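Local coordinates for SAR-endolysin (Enterobacteria phage P1, PDB 1XJU), which cuts the peptidoglycan of the host cell wall as a phage lysozyme once released from the inner membrane, leading to lysis and escape of new virus particles, at residues A[61-66]-A[83-88]; A[92-97]-A[108-113]; A[75-80]-A[120-125]; A[66-71]-A[88-93]. One frame throughout, in Å; residues are numbered along the deposited sequence.

Contact 1 (A[61-66]-A[83-88]); sequences ERCINQ and SAAFNM
Cys63 and Ala85 mark the nearest approach of two helices, with CA of Cys63 7.1 Å from CA of Ala85. Residues 61-66 are near the end of the long helix 46-67. Residues 83-88 form the last turns of helix 75-88. No hydrogen bond crosses; each helix keeps its own backbone bonds.

The small side chain of Ala85 points at the other helix and is received by two groups. Ala85 CB lies 4.0 Å from Ile64 CD1 and 4.1 Å from Cys63 SG. Ile64 places CG1 beside its backbone N (chi1 -56°), and the terminal CD1 does the touching. Cys63 holds SG anti to the backbone N (chi1 169°). That sulfur is committed to a disulfide with Cys90, so a covalent link runs along the flank of the packing.

Ala60, one turn before Ile64, also touches Ala85.

All three touching residues are buried, and no polar side-chain atom takes part. The packing is van der Waals in kind; the disulfide next to it ties helix 46-67 to helix 90-94, the helix that follows in the chain.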
# COMPACT_ATOMS: atom_id res chain seq x y z
N GLU A 61 -7.13 4.87 -4.01
CA GLU A 61 -7.04 6.30 -4.29
C GLU A 61 -7.83 7.06 -3.27
O GLU A 61 -7.37 8.12 -2.80
CB GLU A 61 -7.53 6.62 -5.72
CG GLU A 61 -6.62 6.10 -6.77
CD GLU A 61 -6.74 6.73 -8.15
OE1 GLU A 61 -6.11 6.18 -9.07
OE2 GLU A 61 -7.36 7.80 -8.30
N ARG A 62 -9.02 6.57 -2.91
CA ARG A 62 -9.84 7.24 -1.91
C ARG A 62 -9.17 7.25 -0.55
O ARG A 62 -9.23 8.28 0.17
CB ARG A 62 -11.22 6.60 -1.81
CG ARG A 62 -12.10 7.32 -0.85
CD ARG A 62 -13.58 6.95 -0.97
NE ARG A 62 -14.36 7.93 -0.18
CZ ARG A 62 -14.46 7.92 1.12
NH1 ARG A 62 -15.13 8.91 1.72
NH2 ARG A 62 -13.95 6.95 1.85
N CYS A 63 -8.51 6.17 -0.18
CA CYS A 63 -7.73 6.13 1.03
C CYS A 63 -6.72 7.28 1.06
O CYS A 63 -6.59 8.03 2.04
CB CYS A 63 -6.99 4.80 1.08
SG CYS A 63 -5.71 4.73 2.39
N ILE A 64 -5.94 7.40 -0.02
CA ILE A 64 -4.93 8.45 -0.08
C ILE A 64 -5.55 9.85 -0.05
O ILE A 64 -5.03 10.75 0.63
CB ILE A 64 -3.99 8.18 -1.28
CG1 ILE A 64 -3.35 6.77 -1.20
CG2 ILE A 64 -2.94 9.24 -1.44
CD1 ILE A 64 -2.71 6.45 0.16
N ASN A 65 -6.61 10.04 -0.79
CA ASN A 65 -7.27 11.33 -0.76
C ASN A 65 -7.83 11.66 0.60
O ASN A 65 -7.69 12.82 1.09
CB ASN A 65 -8.37 11.38 -1.85
CG ASN A 65 -7.81 11.53 -3.22
OD1 ASN A 65 -6.71 12.08 -3.41
ND2 ASN A 65 -8.51 11.01 -4.22
N GLN A 66 -8.52 10.71 1.22
CA GLN A 66 -9.22 11.01 2.47
C GLN A 66 -8.33 11.13 3.65
O GLN A 66 -8.57 11.98 4.55
CB GLN A 66 -10.26 9.95 2.75
CG GLN A 66 -11.45 9.98 1.86
CD GLN A 66 -12.17 11.30 1.96
OE1 GLN A 66 -12.42 11.81 3.07
NE2 GLN A 66 -12.47 11.89 0.83
N SER A 83 -0.54 2.75 -4.88
CA SER A 83 0.00 1.39 -5.00
C SER A 83 0.16 0.76 -3.63
O SER A 83 -0.26 -0.39 -3.42
CB SER A 83 1.34 1.47 -5.73
OG SER A 83 2.02 0.21 -5.71
N ALA A 84 0.75 1.47 -2.66
CA ALA A 84 0.94 0.93 -1.33
C ALA A 84 -0.40 0.64 -0.68
O ALA A 84 -0.57 -0.43 -0.03
CB ALA A 84 1.76 1.90 -0.49
N ALA A 85 -1.36 1.53 -0.81
CA ALA A 85 -2.68 1.33 -0.21
C ALA A 85 -3.39 0.14 -0.87
O ALA A 85 -4.10 -0.61 -0.19
CB ALA A 85 -3.50 2.58 -0.31
N PHE A 86 -3.24 -0.04 -2.16
CA PHE A 86 -3.83 -1.18 -2.87
C PHE A 86 -3.29 -2.47 -2.29
O PHE A 86 -4.02 -3.44 -2.06
CB PHE A 86 -3.54 -1.07 -4.35
CG PHE A 86 -4.05 -2.21 -5.16
CD1 PHE A 86 -3.28 -3.31 -5.42
CD2 PHE A 86 -5.35 -2.16 -5.70
CE1 PHE A 86 -3.75 -4.37 -6.18
CE2 PHE A 86 -5.81 -3.21 -6.50
CZ PHE A 86 -4.99 -4.32 -6.72
N ASN A 87 -1.98 -2.52 -2.09
CA ASN A 87 -1.29 -3.75 -1.70
C ASN A 87 -1.46 -4.04 -0.23
O ASN A 87 -1.55 -5.22 0.15
CB ASN A 87 0.19 -3.56 -2.08
CG ASN A 87 1.03 -4.78 -2.15
OD1 ASN A 87 2.26 -4.65 -1.90
ND2 ASN A 87 0.47 -5.93 -2.67
N MET A 88 -1.48 -3.00 0.62
CA MET A 88 -1.40 -3.16 2.08
C MET A 88 -2.68 -2.80 2.80
O MET A 88 -2.86 -3.26 3.94
CB MET A 88 -0.28 -2.30 2.64
CG MET A 88 1.08 -2.59 2.01
SD MET A 88 1.58 -4.33 2.06
CE MET A 88 2.20 -4.39 3.76

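Contact 2 (A[92-97]-A[108-113]); sequences SLRTYY and SIHKWA. With SO4 (sulfate ion), chain D.
His110, Leu93 and Arg94 bring together, within the phage lysozyme fold, the two helices on either end of a beta hairpin. Helix 90-94 leads into the antiparallel hairpin of strands 95-98 and 103-106, and helix 108-114 follows. The backbones are nearest at Arg94 and His110, whose CA atoms are 5.7 Å apart.

Leu93 takes part through its carbonyl. Leu93 O sits 3.4 Å from Ile109 CG2 and accepts a hydrogen bond from Thr107 OG1. Ile109 puts CG2 between its backbone N and carbonyl carbon and CG1 opposite the N (chi1 -161°), which leaves CG2 beside this oxygen.

His110 CB lies equally far from two successive carbonyls, 4.0 Å from Leu93 O and 4.0 Å from Arg94 O. Its ring runs past the aliphatic part of Arg94, where Arg94 CG approaches His110 CD2 at 4.3 Å, obliquely to the ring. The ring is also held from outside: ND1 bonds to Glu106 OE2, and Phe68 meets the ring edge-to-face.

Glu106 has a second partner in Lys111, by a salt bridge. Lys111 also binds a sulfate, probably from the crystallisation liquor, which Arg101 NH2 and Glu106 N grip as well. The Lys111 chain bends at its last torsion (chi4 -66°), bringing NZ within 2.7 Å of sulfate O4.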
# COMPACT_ATOMS: atom_id res chain seq x y z
N SER A 92 -3.67 -0.26 7.46
CA SER A 92 -2.27 -0.56 7.71
C SER A 92 -1.34 0.62 7.48
O SER A 92 -0.28 0.67 8.10
CB SER A 92 -1.80 -1.75 6.88
OG SER A 92 -2.42 -2.96 7.31
N LEU A 93 -1.71 1.54 6.60
CA LEU A 93 -0.90 2.71 6.36
C LEU A 93 -1.17 3.83 7.34
O LEU A 93 -0.35 4.76 7.46
CB LEU A 93 -1.09 3.23 4.95
CG LEU A 93 -0.65 2.32 3.84
CD1 LEU A 93 -0.87 2.97 2.47
CD2 LEU A 93 0.80 1.88 4.03
N ARG A 94 -2.30 3.76 8.04
CA ARG A 94 -2.73 4.82 8.98
C ARG A 94 -2.21 4.63 10.40
O ARG A 94 -1.85 5.61 11.08
CB ARG A 94 -4.25 4.94 8.97
CG ARG A 94 -4.83 5.46 7.69
CD ARG A 94 -6.32 5.45 7.64
NE ARG A 94 -6.84 6.46 8.58
CZ ARG A 94 -8.12 6.65 8.85
NH1 ARG A 94 -9.01 5.86 8.31
NH2 ARG A 94 -8.49 7.60 9.70
N THR A 95 -2.24 3.40 10.89
CA THR A 95 -1.77 3.08 12.22
C THR A 95 -1.06 1.78 12.24
O THR A 95 -1.17 0.95 11.33
CB THR A 95 -2.95 3.02 13.25
OG1 THR A 95 -3.81 1.92 12.94
CG2 THR A 95 -3.78 4.31 13.32
N TYR A 96 -0.35 1.56 13.34
CA TYR A 96 0.25 0.26 13.61
C TYR A 96 0.18 0.02 15.11
O TYR A 96 0.06 0.95 15.90
CB TYR A 96 1.71 0.17 13.12
CG TYR A 96 2.72 0.89 13.99
CD1 TYR A 96 2.94 2.25 13.83
CD2 TYR A 96 3.47 0.23 14.95
CE1 TYR A 96 3.83 2.94 14.63
CE2 TYR A 96 4.40 0.92 15.74
CZ TYR A 96 4.58 2.25 15.56
OH TYR A 96 5.49 2.88 16.37
N TYR A 97 0.25 -1.24 15.50
CA TYR A 97 0.22 -1.59 16.90
C TYR A 97 1.63 -1.57 17.46
O TYR A 97 2.48 -2.29 17.04
CB TYR A 97 -0.41 -2.97 17.12
CG TYR A 97 -0.52 -3.29 18.59
CD1 TYR A 97 0.46 -4.00 19.25
CD2 TYR A 97 -1.54 -2.78 19.32
CE1 TYR A 97 0.38 -4.27 20.62
CE2 TYR A 97 -1.64 -3.06 20.70
CZ TYR A 97 -0.66 -3.76 21.32
OH TYR A 97 -0.77 -4.01 22.65
N SER A 108 4.33 6.92 11.00
CA SER A 108 5.12 8.05 10.51
C SER A 108 4.71 8.46 9.11
O SER A 108 4.67 9.66 8.82
CB SER A 108 6.55 7.68 10.54
OG SER A 108 6.99 7.52 11.86
N ILE A 109 4.41 7.50 8.22
CA ILE A 109 4.02 7.89 6.87
C ILE A 109 2.79 8.76 6.88
O ILE A 109 2.71 9.74 6.13
CB ILE A 109 3.89 6.64 5.98
CG1 ILE A 109 3.95 7.01 4.51
CG2 ILE A 109 2.64 5.80 6.30
CD1 ILE A 109 4.09 5.84 3.58
N HIS A 110 1.83 8.45 7.73
CA HIS A 110 0.65 9.27 7.87
C HIS A 110 0.95 10.65 8.47
O HIS A 110 0.41 11.67 8.00
CB HIS A 110 -0.42 8.52 8.68
CG HIS A 110 -1.73 9.25 8.81
ND1 HIS A 110 -2.01 10.11 9.86
CD2 HIS A 110 -2.84 9.24 8.05
CE1 HIS A 110 -3.26 10.56 9.72
NE2 HIS A 110 -3.77 10.10 8.60
N LYS A 111 1.78 10.67 9.47
CA LYS A 111 2.19 11.94 10.08
C LYS A 111 2.76 12.88 9.01
O LYS A 111 2.41 14.05 8.97
CB LYS A 111 3.22 11.69 11.16
CG LYS A 111 2.61 11.17 12.43
CD LYS A 111 3.61 11.11 13.52
CE LYS A 111 3.04 10.47 14.79
NZ LYS A 111 1.99 11.27 15.41
N TRP A 112 3.68 12.38 8.21
CA TRP A 112 4.30 13.23 7.21
C TRP A 112 3.36 13.62 6.11
O TRP A 112 3.40 14.76 5.64
CB TRP A 112 5.57 12.58 6.67
CG TRP A 112 6.68 12.50 7.66
CD1 TRP A 112 7.32 11.39 8.05
CD2 TRP A 112 7.32 13.59 8.34
NE1 TRP A 112 8.34 11.70 8.93
CE2 TRP A 112 8.36 13.05 9.11
CE3 TRP A 112 7.15 14.97 8.34
CZ2 TRP A 112 9.17 13.84 9.93
CZ3 TRP A 112 8.00 15.76 9.14
CH2 TRP A 112 8.98 15.18 9.89
N ALA A 113 2.49 12.70 5.68
CA ALA A 113 1.49 13.07 4.66
C ALA A 113 0.59 14.20 5.17
O ALA A 113 0.29 15.12 4.42
CB ALA A 113 0.64 11.84 4.35
S SO4 D . 1.29 8.99 18.24
O1 SO4 D . 0.80 8.98 19.58
O2 SO4 D . 0.29 8.36 17.36
O3 SO4 D . 2.58 8.32 18.17
O4 SO4 D . 1.57 10.38 17.93

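Contact 3 (A[75-80]-A[120-125]); sequences DNAFSA and NMCNHL
Ala77 and Ala80 form a shallow, small-residue face on helix 75-88, and bulkier groups from residues 120-125 settle against it. Ala77 and Cys122 set the spacing, with their CA atoms 7.1 Å apart.

Met121 is the longest of the bumps. Its chain leaves nearly straight, with CG anti to the backbone N (chi1 179°), then turns at the thioether (chi3 72°) so that the methyl does the touching. Met121 CE rests 4.0 Å from Ala77 CB. The same methyl of Ala77 is approached by a second group, Cys122 SG, at 4.4 Å. Ala80, one turn after Ala77, has its CB 4.5 Å from CD1 of Leu125, which follows helix 118-123. Short alanines thus make room for the thioether end, the sulfur and the leucine branch.

Cys122 is joined to Cys150 by a disulfide. Cys150 lies on helix 137-151 and its side chain also touches Ala80, so a third helix closes in here. On the far side of Met121, Ile109 and Ala113 pack against it.

All five touching residues are buried and no hydrogen bond crosses. The contact is hydrophobic and sulfur-rich, with its covalent tie running to helix 137-151.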
# COMPACT_ATOMS: atom_id res chain seq x y z
N ASP A 75 1.52 13.89 -8.76
CA ASP A 75 1.08 12.60 -9.29
C ASP A 75 1.99 11.46 -8.94
O ASP A 75 1.47 10.36 -8.67
CB ASP A 75 0.97 12.66 -10.81
CG ASP A 75 -0.31 13.30 -11.33
OD1 ASP A 75 -1.24 13.69 -10.59
OD2 ASP A 75 -0.46 13.43 -12.56
N ASN A 76 3.31 11.61 -8.92
CA ASN A 76 4.14 10.46 -8.63
C ASN A 76 3.97 9.98 -7.19
O ASN A 76 3.76 8.77 -6.98
CB ASN A 76 5.60 10.80 -8.90
CG ASN A 76 5.94 10.92 -10.36
OD1 ASN A 76 5.20 10.41 -11.22
ND2 ASN A 76 7.03 11.62 -10.67
N ALA A 77 3.98 10.89 -6.23
CA ALA A 77 3.75 10.50 -4.85
C ALA A 77 2.35 9.90 -4.69
O ALA A 77 2.15 8.88 -4.00
CB ALA A 77 3.95 11.66 -3.92
N PHE A 78 1.35 10.53 -5.28
CA PHE A 78 0.00 10.02 -5.19
C PHE A 78 -0.08 8.61 -5.71
O PHE A 78 -0.77 7.75 -5.11
CB PHE A 78 -0.95 10.90 -5.99
CG PHE A 78 -2.36 10.39 -5.99
CD1 PHE A 78 -3.19 10.64 -4.92
CD2 PHE A 78 -2.80 9.54 -7.00
CE1 PHE A 78 -4.45 10.09 -4.89
CE2 PHE A 78 -4.04 8.98 -6.91
CZ PHE A 78 -4.85 9.26 -5.89
N SER A 79 0.55 8.37 -6.82
CA SER A 79 0.48 7.06 -7.50
C SER A 79 1.24 6.01 -6.73
O SER A 79 0.74 4.88 -6.57
CB SER A 79 1.05 7.22 -8.90
OG SER A 79 0.25 8.10 -9.68
N ALA A 80 2.40 6.36 -6.16
CA ALA A 80 3.12 5.45 -5.29
C ALA A 80 2.32 5.11 -4.06
O ALA A 80 2.26 3.93 -3.64
CB ALA A 80 4.45 6.04 -4.93
N ASN A 120 9.56 13.06 3.07
CA ASN A 120 9.63 12.27 4.27
C ASN A 120 8.61 11.11 4.24
O ASN A 120 8.89 9.98 4.69
CB ASN A 120 9.38 13.11 5.52
CG ASN A 120 10.44 14.16 5.75
OD1 ASN A 120 11.58 14.02 5.24
ND2 ASN A 120 10.13 15.15 6.62
N MET A 121 7.42 11.41 3.75
CA MET A 121 6.37 10.40 3.54
C MET A 121 6.92 9.25 2.66
O MET A 121 6.85 8.06 3.03
CB MET A 121 5.15 11.05 2.96
CG MET A 121 4.01 10.07 2.69
SD MET A 121 2.74 10.79 1.62
CE MET A 121 3.60 10.85 0.02
N CYS A 122 7.42 9.59 1.50
CA CYS A 122 7.96 8.61 0.57
C CYS A 122 9.01 7.75 1.22
O CYS A 122 9.09 6.50 0.98
CB CYS A 122 8.61 9.33 -0.63
SG CYS A 122 7.52 10.32 -1.70
N ASN A 123 9.87 8.39 2.01
CA ASN A 123 10.95 7.67 2.65
C ASN A 123 10.50 6.69 3.72
O ASN A 123 11.30 5.87 4.15
CB ASN A 123 11.99 8.64 3.17
CG ASN A 123 12.86 9.18 2.06
OD1 ASN A 123 13.05 8.55 1.04
ND2 ASN A 123 13.37 10.39 2.26
N HIS A 124 9.25 6.76 4.13
CA HIS A 124 8.68 5.77 5.04
C HIS A 124 7.92 4.65 4.37
O HIS A 124 7.39 3.78 5.08
CB HIS A 124 7.84 6.46 6.09
CG HIS A 124 8.68 7.10 7.16
ND1 HIS A 124 9.13 6.39 8.26
CD2 HIS A 124 9.23 8.33 7.25
CE1 HIS A 124 9.88 7.18 9.01
NE2 HIS A 124 9.97 8.35 8.41
N LEU A 125 7.84 4.63 3.05
CA LEU A 125 7.19 3.50 2.37
C LEU A 125 7.82 2.18 2.82
O LEU A 125 7.08 1.21 3.04
CB LEU A 125 7.21 3.71 0.84
CG LEU A 125 6.03 4.61 0.39
CD1 LEU A 125 6.29 5.14 -0.97
CD2 LEU A 125 4.74 3.81 0.38

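Contact 4 (A[66-71]-A[88-93]); sequences QHFRGK and MGCNSL
Phe68 reaches from the end of helix 46-67 to Cys90 and Leu93 on the short helix 90-94. It is the first residue to leave helical geometry.

From Phe68 CB the side chain heads toward the other segment. CG lies beside the backbone N (chi1 -65°), and beyond it the ring extends edge first. On one side CD2 leads to CE2, which meets Cys90 SG at 4.3 Å, near the ring plane. On the other side CD1 leads to CE1, 3.7 Å from Leu93 O. At the tip, CZ is 3.5 Å from Leu93 O and 3.6 Å from Leu93 CB. The side chains of Phe68 and Leu93 cross at about a right angle.

His67 adds a partly exposed flank. Its CD2 comes 3.9 Å from Cys90 SG, obliquely to the imidazole, while Gln66 CB covers one face of that ring.

Both rings touch the same sulfur. Phe68 also touches Cys63, and Met81 of helix 75-88 packs on it.

A carbonyl oxygen and a disulfide sulfur both face the rim of the phenyl ring. This is consistent with weak attraction to its slightly positive hydrogens, added to ordinary hydrophobic packing.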
# COMPACT_ATOMS: atom_id res chain seq x y z
N GLN A 66 -8.52 10.71 1.22
CA GLN A 66 -9.22 11.01 2.47
C GLN A 66 -8.33 11.13 3.65
O GLN A 66 -8.57 11.98 4.55
CB GLN A 66 -10.26 9.95 2.75
CG GLN A 66 -11.45 9.98 1.86
CD GLN A 66 -12.17 11.30 1.96
OE1 GLN A 66 -12.42 11.81 3.07
NE2 GLN A 66 -12.47 11.89 0.83
N HIS A 67 -7.24 10.36 3.67
CA HIS A 67 -6.46 10.20 4.87
C HIS A 67 -4.99 10.59 4.78
O HIS A 67 -4.30 10.56 5.78
CB HIS A 67 -6.62 8.79 5.43
CG HIS A 67 -8.03 8.45 5.70
ND1 HIS A 67 -8.82 9.16 6.58
CD2 HIS A 67 -8.81 7.47 5.19
CE1 HIS A 67 -10.03 8.64 6.58
NE2 HIS A 67 -10.05 7.63 5.73
N PHE A 68 -4.52 10.91 3.56
CA PHE A 68 -3.13 11.23 3.31
C PHE A 68 -2.95 12.51 2.51
O PHE A 68 -1.88 12.75 1.96
CB PHE A 68 -2.40 10.03 2.65
CG PHE A 68 -2.32 8.83 3.54
CD1 PHE A 68 -1.22 8.57 4.26
CD2 PHE A 68 -3.38 7.97 3.64
CE1 PHE A 68 -1.15 7.48 5.09
CE2 PHE A 68 -3.34 6.88 4.49
CZ PHE A 68 -2.23 6.62 5.23
N ARG A 69 -3.99 13.33 2.41
CA ARG A 69 -3.89 14.61 1.66
C ARG A 69 -3.56 14.40 0.20
O ARG A 69 -2.86 15.19 -0.42
CB ARG A 69 -2.96 15.62 2.35
CG ARG A 69 -3.57 16.20 3.62
CD ARG A 69 -2.63 17.23 4.24
NE ARG A 69 -2.42 18.32 3.29
CZ ARG A 69 -1.44 19.20 3.31
NH1 ARG A 69 -0.58 19.18 4.30
NH2 ARG A 69 -1.35 20.08 2.34
N GLY A 70 -4.07 13.30 -0.38
CA GLY A 70 -3.75 12.94 -1.73
C GLY A 70 -3.93 14.04 -2.74
O GLY A 70 -3.17 14.15 -3.67
N LYS A 71 -4.99 14.84 -2.59
CA LYS A 71 -5.27 15.88 -3.60
C LYS A 71 -4.17 16.94 -3.67
O LYS A 71 -4.05 17.63 -4.68
CB LYS A 71 -6.63 16.51 -3.31
CG LYS A 71 -7.76 15.51 -3.56
CD LYS A 71 -9.08 16.06 -3.24
CE LYS A 71 -9.83 15.03 -2.39
NZ LYS A 71 -9.64 15.15 -0.93
N MET A 88 -1.48 -3.00 0.62
CA MET A 88 -1.40 -3.16 2.08
C MET A 88 -2.68 -2.80 2.80
O MET A 88 -2.86 -3.26 3.94
CB MET A 88 -0.28 -2.30 2.64
CG MET A 88 1.08 -2.59 2.01
SD MET A 88 1.58 -4.33 2.06
CE MET A 88 2.20 -4.39 3.76
N GLY A 89 -3.58 -2.06 2.19
CA GLY A 89 -4.80 -1.61 2.82
C GLY A 89 -4.61 -0.29 3.53
O GLY A 89 -3.52 0.05 4.04
N CYS A 90 -5.70 0.46 3.59
CA CYS A 90 -5.65 1.81 4.19
C CYS A 90 -5.32 1.78 5.67
O CYS A 90 -4.46 2.54 6.15
CB CYS A 90 -6.95 2.54 3.95
SG CYS A 90 -6.81 4.34 4.06
N ASN A 91 -6.00 0.90 6.42
CA ASN A 91 -5.79 0.88 7.85
C ASN A 91 -4.33 0.64 8.18
O ASN A 91 -3.81 1.27 9.10
CB ASN A 91 -6.65 -0.18 8.53
CG ASN A 91 -8.14 0.19 8.58
OD1 ASN A 91 -8.53 1.36 8.52
ND2 ASN A 91 -8.98 -0.84 8.69
N SER A 92 -3.67 -0.26 7.46
CA SER A 92 -2.27 -0.56 7.71
C SER A 92 -1.34 0.62 7.48
O SER A 92 -0.28 0.67 8.10
CB SER A 92 -1.80 -1.75 6.88
OG SER A 92 -2.42 -2.96 7.31
N LEU A 93 -1.71 1.54 6.60
CA LEU A 93 -0.90 2.71 6.36
C LEU A 93 -1.17 3.83 7.34
O LEU A 93 -0.35 4.76 7.46
CB LEU A 93 -1.09 3.23 4.95
CG LEU A 93 -0.65 2.32 3.84
CD1 LEU A 93 -0.87 2.97 2.47
CD2 LEU A 93 0.80 1.88 4.03

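In the fold
All four contacts lie within the phage lysozyme fold, mostly between its helices; contact 2 takes in the start of the beta hairpin. Contacts 1 and 4 have centres 5 Å apart and are joined by the Cys63-Cys90 disulfide, Cys63 SG to Cys90 SG 2.0 Å. Contact 4 shares Ser92 and Leu93 with contact 2, about 8 Å away between centres. Leu93 CD1 also reaches Ala85 N of contact 1, at 3.6 Å. Contact 3 uses the other end of helix 75-88; its Met121 SD meets Ala113 CB of contact 2 at 3.6 Å. None includes active-site Glu14 or Cys23. In this inactive form Cys23 is locked to Cys16; Asn87 ND2 of segment 83-88 bonds to Cys23 O.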